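Local coordinates for Mgp-operon protein 3 (Mycoplasma pneumoniae, PDB 6RJ1) that probably mediates attachment of the bacterium to host cells, as a sugar-binding surface adhesin acting alongside adhesin P1, at residues Y6-H11 / D928-L933; A889-S894 / A917-I922; S936-A941 / I955-N960. All blocks are in the same frame, centred on the assembly; numbering follows the deposited sequence. Where two conformers were deposited one is given.

Contact 1: Y6-H11 / D928-L933; sequences YLLQDH and DLTGIL
Tyr6 and Leu8 both rest on one methyl group of the opposite segment, Leu933 CD2, which lies 3.6 Å from Tyr6 CB and 3.8 Å from Leu8 CD1. The contact joins the outermost strands of two separate antiparallel sheets, 6-10 and 928-933. They run nearly antiparallel, but their axes are 6.9 Å apart and no hydrogen bond passes between them, so packing, not backbone pairing, makes the join. Leu8 and Leu933 contribute most. In Leu8, chi1 (-71°) sets CG anti to the carbonyl carbon, and both methyls meet the backbone of Gly931, whose CA lies 3.8 Å from Leu8 CD1 and 4.0 Å from Leu8 CD2. Gly931, lacking a side chain, lets the leucine come this close to the strand. It belongs to a classic beta bulge, in which Thr930 and Gly931 both face Ile943 of strand 939-945. Farther out, Tyr17 of strand 13-17, the partner of strand 6-10, touches Leu8, Thr930 and Leu933 and so adds to the same apolar patch. At the bulge, Leu8 CD1 sits 3.9 Å from Thr930 O, a carbonyl that also takes a weak hydrogen bond from Lys852 NZ.

Contact 2: A889-S894 / A917-I922; sequences AVITVS and AVQNGI
Thr892 and Val918 face each other as an antiparallel hydrogen-bonded pair, closed by two backbone bonds: Thr892 N to Val918 O at 2.8 Å and Val918 N to Thr892 O at 3.0 Å. The ladder goes on with Asn920 N donating to Val890 O at 3.1 Å. Beyond the corner that the chain turns at Gly921, Val890 N adds a bond to Ile922 O, bent and weak. Ile891 with Gln919 and Val893 with Ala917 are the non-hydrogen-bonded pairs.

Strand 888-896 pairs with strand 862-868 as well as with strands 914-920 and 922-924, so it lies inside a five-stranded antiparallel sheet. Such a sheet is consistent with a blade of the beta-propeller architecture to which MgpC adhesins are related.

The side-chain hydrogen bonds centre on Asn920, just before the corner. Asn920 CG stands between its own backbone N and carbonyl carbon (chi1 59°), the crowded position, and the two arms of the amide are used differently. ND2 reaches across to Thr892 OG1 at 2.8 Å, the bond almost straight (164°) and the oxygen in the amide plane. OD1 instead turns onward along its own segment and accepts from Ile922 N at 3.0 Å, in the carbonyl plane, closing an Asx turn round Gly921. Thr892 OG1 is gripped a second time, through Gly961 O.

Apolar contacts form two groups. On the face bearing Ile891, Val893 and Ala917, the methyl Ala917 CB fits between two branches, 3.9 Å from Val893 CG2 and 4.0 Å from Ile891 CG2, and Val809 of strand 808-815 covers Val893 and Ala917. At the corner, Val890 and Ile922 run alongside each other in the same direction, their CG2 methyls in contact and Phe963 lying against Ile922.

Contact 3: S936-A941 / I955-N960; sequences SDEFSA and IYKNTN
Phe939, Ala941 and Ile955 share one face of the beta hairpin formed by strands 939-945 and 952-959, and there the contact is densest. Ile955 spans both partners: its CG2 lies 3.7 Å from Phe939 CD2, and its CD1, at the end of the other branch, 4.0 Å from Ala941 CB. Leu969 of helix 967-974 packs on Phe939 and Ile955. On the other face of the hairpin, Ser940 and Tyr956 form a hydrogen-bonded pair, with Ser940 N donating to Tyr956 O at 3.1 Å and Tyr956 N to Ser940 O at 2.9 Å, while Phe963 of strand 962-965 packs on both side chains.

Toward the start of strand 939-945 the fit slackens. Glu938 and Lys957 run alongside each other, yet Glu938 OE2 and Lys957 NZ stay 4.0 Å apart, too far for a salt bridge. Asn958 still holds this end through its N-H to Glu938 O, the donor standing above the carbonyl plane. Its CG, anti to the backbone N (chi1 -167°), lies 3.4 Å from Asp937 O, and its OD1 accepts from Gly961 N. The exposed turn holds an ST motif: Ser936 OG accepts from Phe939 N at 3.0 Å.

How the contacts relate
The three contacts lie on the same side of the chain's centre, 13 to 18 Å between their centres. Contacts 1 and 3 share a four-stranded antiparallel sheet: strand 928-933 is its outermost strand and strand 939-945 the next, joined by a probable hydrogen bond from Leu933 N to Ala941 O. Contact 2 belongs to the preceding five-stranded sheet and meets contact 1 through Val890 and Ile932, and contact 3 through Ile922 and Tyr956. Along the chain, contact 2 is nested within the long loop that contact 1 closes, and contact 3 follows both. Contact 1 thus packs the N-terminal strand against a sheet near the C-terminus, without merging the two sheets.

Contact 1: Y6-H11 / D928-L933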
ATOM      1  N   TYR A   6       5.540 -25.894 -17.934  1.00 83.78           N
ATOM      2  CA  TYR A   6       5.539 -24.544 -17.357  1.00 83.11           C
ATOM      3  C   TYR A   6       4.190 -23.909 -17.657  1.00 83.14           C
ATOM      4  O   TYR A   6       3.773 -23.892 -18.814  1.00 83.12           O
ATOM      5  CB  TYR A   6       6.672 -23.668 -17.943  1.00 85.18           C
ATOM      6  CG  TYR A   6       8.050 -24.286 -17.865  1.00 88.62           C
ATOM      7  CD1 TYR A   6       8.861 -24.096 -16.748  1.00 90.02           C
ATOM      8  CD2 TYR A   6       8.551 -25.060 -18.912  1.00 90.58           C
ATOM      9  CE1 TYR A   6      10.128 -24.678 -16.667  1.00 91.23           C
ATOM     10  CE2 TYR A   6       9.817 -25.646 -18.841  1.00 90.25           C
ATOM     11  CZ  TYR A   6      10.602 -25.449 -17.717  1.00 97.01           C
ATOM     12  OH  TYR A   6      11.848 -26.020 -17.638  1.00 98.08           O
ATOM     13  N   LEU A   7       3.500 -23.408 -16.630  1.00 76.30           N
ATOM     14  CA  LEU A   7       2.186 -22.796 -16.792  1.00 74.92           C
ATOM     15  C   LEU A   7       2.303 -21.312 -17.097  1.00 76.42           C
ATOM     16  O   LEU A   7       2.966 -20.588 -16.347  1.00 77.09           O
ATOM     17  CB  LEU A   7       1.354 -23.034 -15.520  1.00 74.78           C
ATOM     18  CG  LEU A   7      -0.057 -23.607 -15.659  1.00 79.21           C
ATOM     19  CD1 LEU A   7      -0.102 -24.778 -16.608  1.00 79.52           C
ATOM     20  CD2 LEU A   7      -0.572 -24.061 -14.315  1.00 81.30           C
ATOM     21  N   LEU A   8       1.680 -20.862 -18.201  1.00 70.22           N
ATOM     22  CA  LEU A   8       1.683 -19.454 -18.596  1.00 69.76           C
ATOM     23  C   LEU A   8       0.266 -18.915 -18.710  1.00 73.71           C
ATOM     24  O   LEU A   8      -0.610 -19.595 -19.240  1.00 73.44           O
ATOM     25  CB  LEU A   8       2.473 -19.191 -19.895  1.00 69.71           C
ATOM     26  CG  LEU A   8       4.022 -19.301 -19.880  1.00 74.49           C
ATOM     27  CD1 LEU A   8       4.594 -18.937 -21.232  1.00 74.65           C
ATOM     28  CD2 LEU A   8       4.670 -18.389 -18.842  1.00 77.48           C
ATOM     29  N   GLN A   9       0.040 -17.695 -18.195  1.00 70.26           N
ATOM     30  CA  GLN A   9      -1.264 -17.051 -18.246  1.00 70.17           C
ATOM     31  C   GLN A   9      -1.452 -16.212 -19.504  1.00 75.19           C
ATOM     32  O   GLN A   9      -0.507 -15.588 -19.987  1.00 76.03           O
ATOM     33  CB  GLN A   9      -1.465 -16.165 -17.011  1.00 71.28           C
ATOM     34  CG  GLN A   9      -2.919 -15.748 -16.761  1.00 70.19           C
ATOM     35  CD  GLN A   9      -3.044 -14.717 -15.672  1.00 77.22           C
ATOM     36  OE1 GLN A   9      -2.278 -14.691 -14.707  1.00 69.10           O
ATOM     37  NE2 GLN A   9      -4.032 -13.844 -15.799  1.00 69.72           N
ATOM     38  N   ASP A  10      -2.685 -16.218 -20.023  1.00 71.52           N
ATOM     39  CA  ASP A  10      -3.205 -15.396 -21.111  1.00 71.27           C
ATOM     40  C   ASP A  10      -4.660 -15.122 -20.719  1.00 73.49           C
ATOM     41  O   ASP A  10      -5.554 -15.946 -20.979  1.00 72.86           O
ATOM     42  CB  ASP A  10      -3.072 -16.050 -22.497  1.00 73.45           C
ATOM     43  CG  ASP A  10      -3.488 -15.140 -23.651  1.00 87.43           C
ATOM     44  OD1 ASP A  10      -3.536 -13.896 -23.451  1.00 87.09           O
ATOM     45  OD2 ASP A  10      -3.756 -15.666 -24.757  1.00 96.43           O
ATOM     46  N   HIS A  11      -4.869 -13.969 -20.054  0.50 69.20           N
ATOM     47  CA  HIS A  11      -6.119 -13.472 -19.482  0.50 68.88           C
ATOM     48  C   HIS A  11      -6.747 -14.484 -18.493  0.50 72.06           C
ATOM     49  O   HIS A  11      -6.388 -14.452 -17.314  0.50 71.73           O
ATOM     50  CB  HIS A  11      -7.126 -12.963 -20.540  0.50 69.83           C
ATOM     51  CG  HIS A  11      -8.392 -12.434 -19.927  0.50 73.43           C
ATOM     52  ND1 HIS A  11      -9.633 -12.914 -20.307  0.50 75.13           N
ATOM     53  CD2 HIS A  11      -8.561 -11.543 -18.918  0.50 75.34           C
ATOM     54  CE1 HIS A  11     -10.511 -12.292 -19.535  0.50 74.66           C
ATOM     55  NE2 HIS A  11      -9.915 -11.447 -18.694  0.50 75.07           N
ATOM     56  N   ASP A 928       4.974  -8.025 -27.816  1.00 85.50           N
ATOM     57  CA  ASP A 928       4.079  -8.403 -26.723  1.00 84.35           C
ATOM     58  C   ASP A 928       4.491  -9.749 -26.167  1.00 83.32           C
ATOM     59  O   ASP A 928       4.544 -10.727 -26.899  1.00 82.06           O
ATOM     60  CB  ASP A 928       2.612  -8.391 -27.168  1.00 86.96           C
ATOM     61  CG  ASP A 928       2.111  -6.995 -27.470  1.00105.72           C
ATOM     62  OD1 ASP A 928       2.114  -6.143 -26.537  1.00108.28           O
ATOM     63  OD2 ASP A 928       1.718  -6.745 -28.633  1.00113.04           O
ATOM     64  N   LEU A 929       4.817  -9.787 -24.879  1.00 77.44           N
ATOM     65  CA  LEU A 929       5.301 -10.981 -24.210  1.00 76.40           C
ATOM     66  C   LEU A 929       4.215 -11.992 -23.800  1.00 81.46           C
ATOM     67  O   LEU A 929       3.262 -11.636 -23.100  1.00 80.93           O
ATOM     68  CB  LEU A 929       6.133 -10.550 -23.002  1.00 75.85           C
ATOM     69  CG  LEU A 929       6.706 -11.649 -22.135  1.00 79.56           C
ATOM     70  CD1 LEU A 929       8.019 -12.165 -22.686  1.00 78.74           C
ATOM     71  CD2 LEU A 929       6.883 -11.156 -20.745  1.00 81.56           C
ATOM     72  N   THR A 930       4.402 -13.271 -24.204  1.00 78.36           N
ATOM     73  CA  THR A 930       3.530 -14.395 -23.825  1.00 77.81           C
ATOM     74  C   THR A 930       4.013 -14.927 -22.459  1.00 81.17           C
ATOM     75  O   THR A 930       3.204 -15.316 -21.608  1.00 81.47           O
ATOM     76  CB  THR A 930       3.557 -15.478 -24.910  1.00 81.00           C
ATOM     77  OG1 THR A 930       3.167 -14.899 -26.149  1.00 82.15           O
ATOM     78  CG2 THR A 930       2.664 -16.661 -24.595  1.00 76.10           C
ATOM     79  N   GLY A 931       5.327 -14.916 -22.278  1.00 76.48           N
ATOM     80  CA  GLY A 931       5.986 -15.355 -21.061  1.00 75.77           C
ATOM     81  C   GLY A 931       7.412 -15.797 -21.296  1.00 78.23           C
ATOM     82  O   GLY A 931       7.906 -15.786 -22.425  1.00 75.77           O
ATOM     83  N   ILE A 932       8.078 -16.177 -20.206  1.00 76.07           N
ATOM     84  CA  ILE A 932       9.461 -16.652 -20.196  1.00 76.15           C
ATOM     85  C   ILE A 932       9.533 -18.042 -19.546  1.00 82.25           C
ATOM     86  O   ILE A 932       9.030 -18.240 -18.436  1.00 82.71           O
ATOM     87  CB  ILE A 932      10.419 -15.614 -19.522  1.00 79.01           C
ATOM     88  CG1 ILE A 932      10.345 -14.247 -20.237  1.00 78.78           C
ATOM     89  CG2 ILE A 932      11.877 -16.129 -19.474  1.00 79.98           C
ATOM     90  CD1 ILE A 932      10.620 -13.105 -19.421  1.00 80.61           C
ATOM     91  N   LEU A 933      10.161 -19.001 -20.243  1.00 79.88           N
ATOM     92  CA  LEU A 933      10.317 -20.373 -19.757  1.00 80.16           C
ATOM     93  C   LEU A 933      11.745 -20.630 -19.293  1.00 85.67           C
ATOM     94  O   LEU A 933      12.656 -20.542 -20.119  1.00 84.54           O
ATOM     95  CB  LEU A 933       9.966 -21.411 -20.843  1.00 80.02           C
ATOM     96  CG  LEU A 933       8.654 -21.279 -21.609  1.00 84.84           C
ATOM     97  CD1 LEU A 933       8.578 -22.320 -22.691  1.00 85.05           C
ATOM     98  CD2 LEU A 933       7.445 -21.416 -20.700  1.00 86.90           C
TER

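Contact 2: A889-S894 / A917-I922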
ATOM      1  N   ALA A 889      10.533  -6.005 -20.007  1.00 73.73           N
ATOM      2  CA  ALA A 889      11.835  -5.861 -19.363  1.00 72.33           C
ATOM      3  C   ALA A 889      11.898  -6.848 -18.199  1.00 74.87           C
ATOM      4  O   ALA A 889      10.862  -7.179 -17.615  1.00 75.71           O
ATOM      5  CB  ALA A 889      12.023  -4.434 -18.869  1.00 72.93           C
ATOM      6  N   VAL A 890      13.091  -7.362 -17.893  1.00 69.68           N
ATOM      7  CA  VAL A 890      13.271  -8.325 -16.804  1.00 68.83           C
ATOM      8  C   VAL A 890      14.406  -7.888 -15.858  1.00 72.26           C
ATOM      9  O   VAL A 890      15.518  -7.577 -16.309  1.00 71.85           O
ATOM     10  CB  VAL A 890      13.441  -9.794 -17.302  1.00 72.44           C
ATOM     11  CG1 VAL A 890      13.334 -10.793 -16.154  1.00 72.26           C
ATOM     12  CG2 VAL A 890      12.429 -10.140 -18.390  1.00 72.21           C
ATOM     13  N   ILE A 891      14.113  -7.874 -14.548  1.00 68.04           N
ATOM     14  CA  ILE A 891      15.077  -7.549 -13.496  1.00 67.10           C
ATOM     15  C   ILE A 891      15.453  -8.824 -12.726  1.00 73.87           C
ATOM     16  O   ILE A 891      14.588  -9.638 -12.418  1.00 74.40           O
ATOM     17  CB  ILE A 891      14.562  -6.407 -12.573  1.00 68.54           C
ATOM     18  CG1 ILE A 891      14.725  -5.034 -13.266  1.00 67.97           C
ATOM     19  CG2 ILE A 891      15.238  -6.428 -11.184  1.00 68.20           C
ATOM     20  CD1 ILE A 891      14.011  -3.840 -12.605  1.00 71.30           C
ATOM     21  N   THR A 892      16.739  -8.997 -12.435  1.00 71.78           N
ATOM     22  CA  THR A 892      17.241 -10.115 -11.647  1.00 72.09           C
ATOM     23  C   THR A 892      17.618  -9.595 -10.264  1.00 77.17           C
ATOM     24  O   THR A 892      18.308  -8.577 -10.153  1.00 77.76           O
ATOM     25  CB  THR A 892      18.420 -10.798 -12.361  1.00 78.08           C
ATOM     26  OG1 THR A 892      17.933 -11.385 -13.558  1.00 79.64           O
ATOM     27  CG2 THR A 892      19.081 -11.885 -11.513  1.00 74.60           C
ATOM     28  N   VAL A 893      17.166 -10.290  -9.213  1.00 72.93           N
ATOM     29  CA  VAL A 893      17.518  -9.928  -7.846  1.00 72.34           C
ATOM     30  C   VAL A 893      18.400 -11.034  -7.245  1.00 76.77           C
ATOM     31  O   VAL A 893      18.033 -12.205  -7.275  1.00 76.12           O
ATOM     32  CB  VAL A 893      16.309  -9.523  -6.970  1.00 75.73           C
ATOM     33  CG1 VAL A 893      16.751  -9.199  -5.549  1.00 75.66           C
ATOM     34  CG2 VAL A 893      15.574  -8.325  -7.572  1.00 75.34           C
ATOM     35  N   SER A 894      19.584 -10.660  -6.752  1.00 73.66           N
ATOM     36  CA  SER A 894      20.544 -11.596  -6.173  1.00 73.36           C
ATOM     37  C   SER A 894      20.893 -11.204  -4.743  1.00 77.30           C
ATOM     38  O   SER A 894      20.798 -10.035  -4.389  1.00 76.03           O
ATOM     39  CB  SER A 894      21.812 -11.639  -7.023  1.00 76.99           C
ATOM     40  OG  SER A 894      22.294 -10.342  -7.342  1.00 86.75           O
ATOM     41  N   ALA A 917      19.424  -5.597  -7.338  1.00 75.72           N
ATOM     42  CA  ALA A 917      18.510  -5.613  -8.480  1.00 75.74           C
ATOM     43  C   ALA A 917      19.168  -5.030  -9.712  1.00 80.99           C
ATOM     44  O   ALA A 917      19.719  -3.926  -9.650  1.00 82.94           O
ATOM     45  CB  ALA A 917      17.249  -4.839  -8.156  1.00 76.39           C
ATOM     46  N   VAL A 918      19.123  -5.771 -10.829  1.00 76.00           N
ATOM     47  CA  VAL A 918      19.716  -5.360 -12.106  1.00 75.85           C
ATOM     48  C   VAL A 918      18.877  -5.801 -13.305  1.00 81.38           C
ATOM     49  O   VAL A 918      18.324  -6.901 -13.299  1.00 80.35           O
ATOM     50  CB  VAL A 918      21.202  -5.812 -12.290  1.00 79.05           C
ATOM     51  CG1 VAL A 918      22.174  -4.889 -11.576  1.00 78.35           C
ATOM     52  CG2 VAL A 918      21.423  -7.268 -11.885  1.00 78.99           C
ATOM     53  N   GLN A 919      18.831  -4.952 -14.350  1.00 79.08           N
ATOM     54  CA  GLN A 919      18.191  -5.240 -15.633  1.00 78.48           C
ATOM     55  C   GLN A 919      19.123  -6.285 -16.257  1.00 82.70           C
ATOM     56  O   GLN A 919      20.291  -5.995 -16.518  1.00 82.02           O
ATOM     57  CB  GLN A 919      18.117  -3.964 -16.482  1.00 79.32           C
ATOM     58  CG  GLN A 919      16.714  -3.410 -16.593  1.00 92.81           C
ATOM     59  CD  GLN A 919      16.229  -3.359 -18.024  1.00116.80           C
ATOM     60  OE1 GLN A 919      15.851  -2.289 -18.525  1.00113.14           O
ATOM     61  NE2 GLN A 919      16.218  -4.511 -18.715  1.00108.12           N
ATOM     62  N   ASN A 920      18.637  -7.526 -16.365  1.00 79.81           N
ATOM     63  CA  ASN A 920      19.432  -8.690 -16.754  1.00 79.57           C
ATOM     64  C   ASN A 920      19.788  -8.858 -18.246  1.00 83.47           C
ATOM     65  O   ASN A 920      20.586  -9.735 -18.555  1.00 83.43           O
ATOM     66  CB  ASN A 920      18.755  -9.966 -16.257  1.00 79.09           C
ATOM     67  CG  ASN A 920      17.346 -10.228 -16.744  1.00103.17           C
ATOM     68  OD1 ASN A 920      16.943  -9.873 -17.860  1.00 98.93           O
ATOM     69  ND2 ASN A 920      16.569 -10.899 -15.915  1.00 94.20           N
ATOM     70  N   GLY A 921      19.197  -8.078 -19.143  1.00 79.70           N
ATOM     71  CA  GLY A 921      19.468  -8.220 -20.572  1.00 79.07           C
ATOM     72  C   GLY A 921      18.281  -8.687 -21.392  1.00 83.79           C
ATOM     73  O   GLY A 921      18.311  -8.595 -22.624  1.00 84.12           O
ATOM     74  N   ILE A 922      17.227  -9.204 -20.723  1.00 80.18           N
ATOM     75  CA  ILE A 922      16.004  -9.620 -21.401  1.00 79.84           C
ATOM     76  C   ILE A 922      15.109  -8.389 -21.420  1.00 84.96           C
ATOM     77  O   ILE A 922      14.505  -8.038 -20.407  1.00 85.06           O
ATOM     78  CB  ILE A 922      15.294 -10.852 -20.779  1.00 82.70           C
ATOM     79  CG1 ILE A 922      16.242 -12.062 -20.626  1.00 82.83           C
ATOM     80  CG2 ILE A 922      14.058 -11.207 -21.614  1.00 83.16           C
ATOM     81  CD1 ILE A 922      15.674 -13.269 -19.823  1.00 87.01           C
TER

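Contact 3: S936-A941 / I955-N960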
ATOM      1  N   SER A 936      16.481 -24.296 -18.495  1.00 94.53           N
ATOM      2  CA  SER A 936      17.555 -24.869 -17.681  1.00 95.00           C
ATOM      3  C   SER A 936      18.239 -23.765 -16.871  1.00 99.81           C
ATOM      4  O   SER A 936      17.872 -22.587 -16.980  1.00 99.41           O
ATOM      5  CB  SER A 936      18.575 -25.612 -18.551  1.00 98.30           C
ATOM      6  OG  SER A 936      19.348 -24.733 -19.354  1.00107.27           O
ATOM      7  N   ASP A 937      19.245 -24.153 -16.067  1.00 97.38           N
ATOM      8  CA  ASP A 937      20.053 -23.242 -15.261  1.00 98.01           C
ATOM      9  C   ASP A 937      20.840 -22.294 -16.177  1.00100.96           C
ATOM     10  O   ASP A 937      21.098 -21.144 -15.802  1.00100.19           O
ATOM     11  CB  ASP A 937      21.017 -24.047 -14.359  1.00100.77           C
ATOM     12  CG  ASP A 937      21.986 -24.977 -15.089  1.00117.09           C
ATOM     13  OD1 ASP A 937      21.519 -25.807 -15.907  1.00119.14           O
ATOM     14  OD2 ASP A 937      23.207 -24.890 -14.822  1.00122.87           O
ATOM     15  N   GLU A 938      21.191 -22.792 -17.387  1.00 96.51           N
ATOM     16  CA  GLU A 938      21.972 -22.092 -18.405  1.00 95.69           C
ATOM     17  C   GLU A 938      21.135 -21.365 -19.462  1.00 97.05           C
ATOM     18  O   GLU A 938      21.638 -20.414 -20.048  1.00 97.99           O
ATOM     19  CB  GLU A 938      22.943 -23.060 -19.106  1.00 97.15           C
ATOM     20  CG  GLU A 938      23.956 -23.729 -18.191  1.00109.60           C
ATOM     21  CD  GLU A 938      25.236 -24.210 -18.853  1.00134.43           C
ATOM     22  OE1 GLU A 938      25.176 -24.712 -20.001  1.00126.68           O
ATOM     23  OE2 GLU A 938      26.304 -24.093 -18.208  1.00130.63           O
ATOM     24  N   PHE A 939      19.908 -21.825 -19.759  1.00 89.51           N
ATOM     25  CA  PHE A 939      19.103 -21.202 -20.818  1.00 87.06           C
ATOM     26  C   PHE A 939      17.660 -20.881 -20.459  1.00 87.33           C
ATOM     27  O   PHE A 939      17.030 -21.597 -19.680  1.00 87.02           O
ATOM     28  CB  PHE A 939      19.116 -22.070 -22.081  1.00 88.23           C
ATOM     29  CG  PHE A 939      20.445 -22.206 -22.777  1.00 89.13           C
ATOM     30  CD1 PHE A 939      21.307 -23.254 -22.470  1.00 91.80           C
ATOM     31  CD2 PHE A 939      20.811 -21.326 -23.788  1.00 91.01           C
ATOM     32  CE1 PHE A 939      22.520 -23.411 -23.151  1.00 92.47           C
ATOM     33  CE2 PHE A 939      22.029 -21.478 -24.462  1.00 93.43           C
ATOM     34  CZ  PHE A 939      22.875 -22.517 -24.137  1.00 91.37           C
ATOM     35  N   SER A 940      17.127 -19.827 -21.093  1.00 80.87           N
ATOM     36  CA  SER A 940      15.749 -19.392 -20.936  1.00 79.81           C
ATOM     37  C   SER A 940      15.158 -18.995 -22.282  1.00 82.44           C
ATOM     38  O   SER A 940      15.874 -18.495 -23.150  1.00 81.90           O
ATOM     39  CB  SER A 940      15.647 -18.250 -19.931  1.00 82.39           C
ATOM     40  OG  SER A 940      16.040 -18.696 -18.645  1.00 90.85           O
ATOM     41  N   ALA A 941      13.856 -19.263 -22.463  1.00 78.02           N
ATOM     42  CA  ALA A 941      13.120 -18.952 -23.686  1.00 77.33           C
ATOM     43  C   ALA A 941      12.117 -17.836 -23.434  1.00 81.41           C
ATOM     44  O   ALA A 941      11.439 -17.830 -22.407  1.00 80.40           O
ATOM     45  CB  ALA A 941      12.406 -20.184 -24.199  1.00 77.74           C
ATOM     46  N   ILE A 955      15.937 -17.356 -27.554  1.00 87.33           N
ATOM     47  CA  ILE A 955      16.752 -18.105 -26.593  1.00 87.08           C
ATOM     48  C   ILE A 955      17.831 -17.183 -26.023  1.00 91.48           C
ATOM     49  O   ILE A 955      18.530 -16.500 -26.776  1.00 91.42           O
ATOM     50  CB  ILE A 955      17.355 -19.410 -27.204  1.00 89.86           C
ATOM     51  CG1 ILE A 955      16.282 -20.287 -27.932  1.00 90.11           C
ATOM     52  CG2 ILE A 955      18.151 -20.222 -26.165  1.00 89.96           C
ATOM     53  CD1 ILE A 955      15.078 -20.890 -27.071  1.00 95.53           C
ATOM     54  N   TYR A 956      17.971 -17.189 -24.693  1.00 88.07           N
ATOM     55  CA  TYR A 956      18.959 -16.400 -23.967  1.00 88.10           C
ATOM     56  C   TYR A 956      19.845 -17.302 -23.099  1.00 94.00           C
ATOM     57  O   TYR A 956      19.358 -18.282 -22.533  1.00 93.89           O
ATOM     58  CB  TYR A 956      18.253 -15.350 -23.099  1.00 88.71           C
ATOM     59  CG  TYR A 956      17.635 -14.202 -23.873  1.00 89.53           C
ATOM     60  CD1 TYR A 956      16.400 -14.343 -24.500  1.00 91.23           C
ATOM     61  CD2 TYR A 956      18.249 -12.953 -23.917  1.00 90.20           C
ATOM     62  CE1 TYR A 956      15.808 -13.280 -25.184  1.00 92.18           C
ATOM     63  CE2 TYR A 956      17.669 -11.883 -24.601  1.00 91.24           C
ATOM     64  CZ  TYR A 956      16.443 -12.048 -25.228  1.00101.14           C
ATOM     65  OH  TYR A 956      15.843 -10.997 -25.890  1.00106.00           O
ATOM     66  N   LYS A 957      21.146 -16.975 -23.003  1.00 91.56           N
ATOM     67  CA  LYS A 957      22.089 -17.721 -22.176  1.00 91.48           C
ATOM     68  C   LYS A 957      22.207 -17.050 -20.809  1.00 96.13           C
ATOM     69  O   LYS A 957      22.564 -15.876 -20.723  1.00 94.35           O
ATOM     70  CB  LYS A 957      23.450 -17.842 -22.861  1.00 94.13           C
ATOM     71  CG  LYS A 957      24.249 -19.052 -22.393  1.00111.87           C
ATOM     72  CD  LYS A 957      25.520 -18.645 -21.660  1.00119.76           C
ATOM     73  CE  LYS A 957      26.422 -19.821 -21.371  1.00124.95           C
ATOM     74  NZ  LYS A 957      25.914 -20.661 -20.252  1.00132.78           N
ATOM     75  N   ASN A 958      21.863 -17.805 -19.752  1.00 95.64           N
ATOM     76  CA  ASN A 958      21.857 -17.432 -18.335  1.00 96.94           C
ATOM     77  C   ASN A 958      23.244 -17.596 -17.711  1.00102.98           C
ATOM     78  O   ASN A 958      23.728 -18.716 -17.526  1.00102.85           O
ATOM     79  CB  ASN A 958      20.818 -18.278 -17.569  1.00 98.49           C
ATOM     80  CG  ASN A 958      20.474 -17.810 -16.167  1.00119.73           C
ATOM     81  OD1 ASN A 958      21.280 -17.205 -15.443  1.00112.14           O
ATOM     82  ND2 ASN A 958      19.255 -18.108 -15.742  1.00111.98           N
ATOM     83  N   THR A 959      23.861 -16.470 -17.364  1.00100.69           N
ATOM     84  CA  THR A 959      25.184 -16.410 -16.762  1.00101.31           C
ATOM     85  C   THR A 959      25.039 -15.804 -15.357  1.00106.20           C
ATOM     86  O   THR A 959      25.281 -14.608 -15.149  1.00106.26           O
ATOM     87  CB  THR A 959      26.175 -15.732 -17.737  1.00110.28           C
ATOM     88  OG1 THR A 959      26.132 -16.428 -18.994  1.00108.38           O
ATOM     89  CG2 THR A 959      27.608 -15.717 -17.208  1.00109.27           C
ATOM     90  N   ASN A 960      24.584 -16.656 -14.406  1.00102.71           N
ATOM     91  CA  ASN A 960      24.328 -16.347 -12.989  1.00102.31           C
ATOM     92  C   ASN A 960      23.321 -15.183 -12.802  1.00104.59           C
ATOM     93  O   ASN A 960      23.471 -14.355 -11.895  1.00104.62           O
ATOM     94  CB  ASN A 960      25.648 -16.112 -12.215  1.00104.57           C
ATOM     95  CG  ASN A 960      26.472 -17.353 -11.931  1.00129.33           C
ATOM     96  OD1 ASN A 960      26.554 -18.298 -12.732  1.00119.88           O
ATOM     97  ND2 ASN A 960      27.123 -17.363 -10.775  1.00123.80           N
TER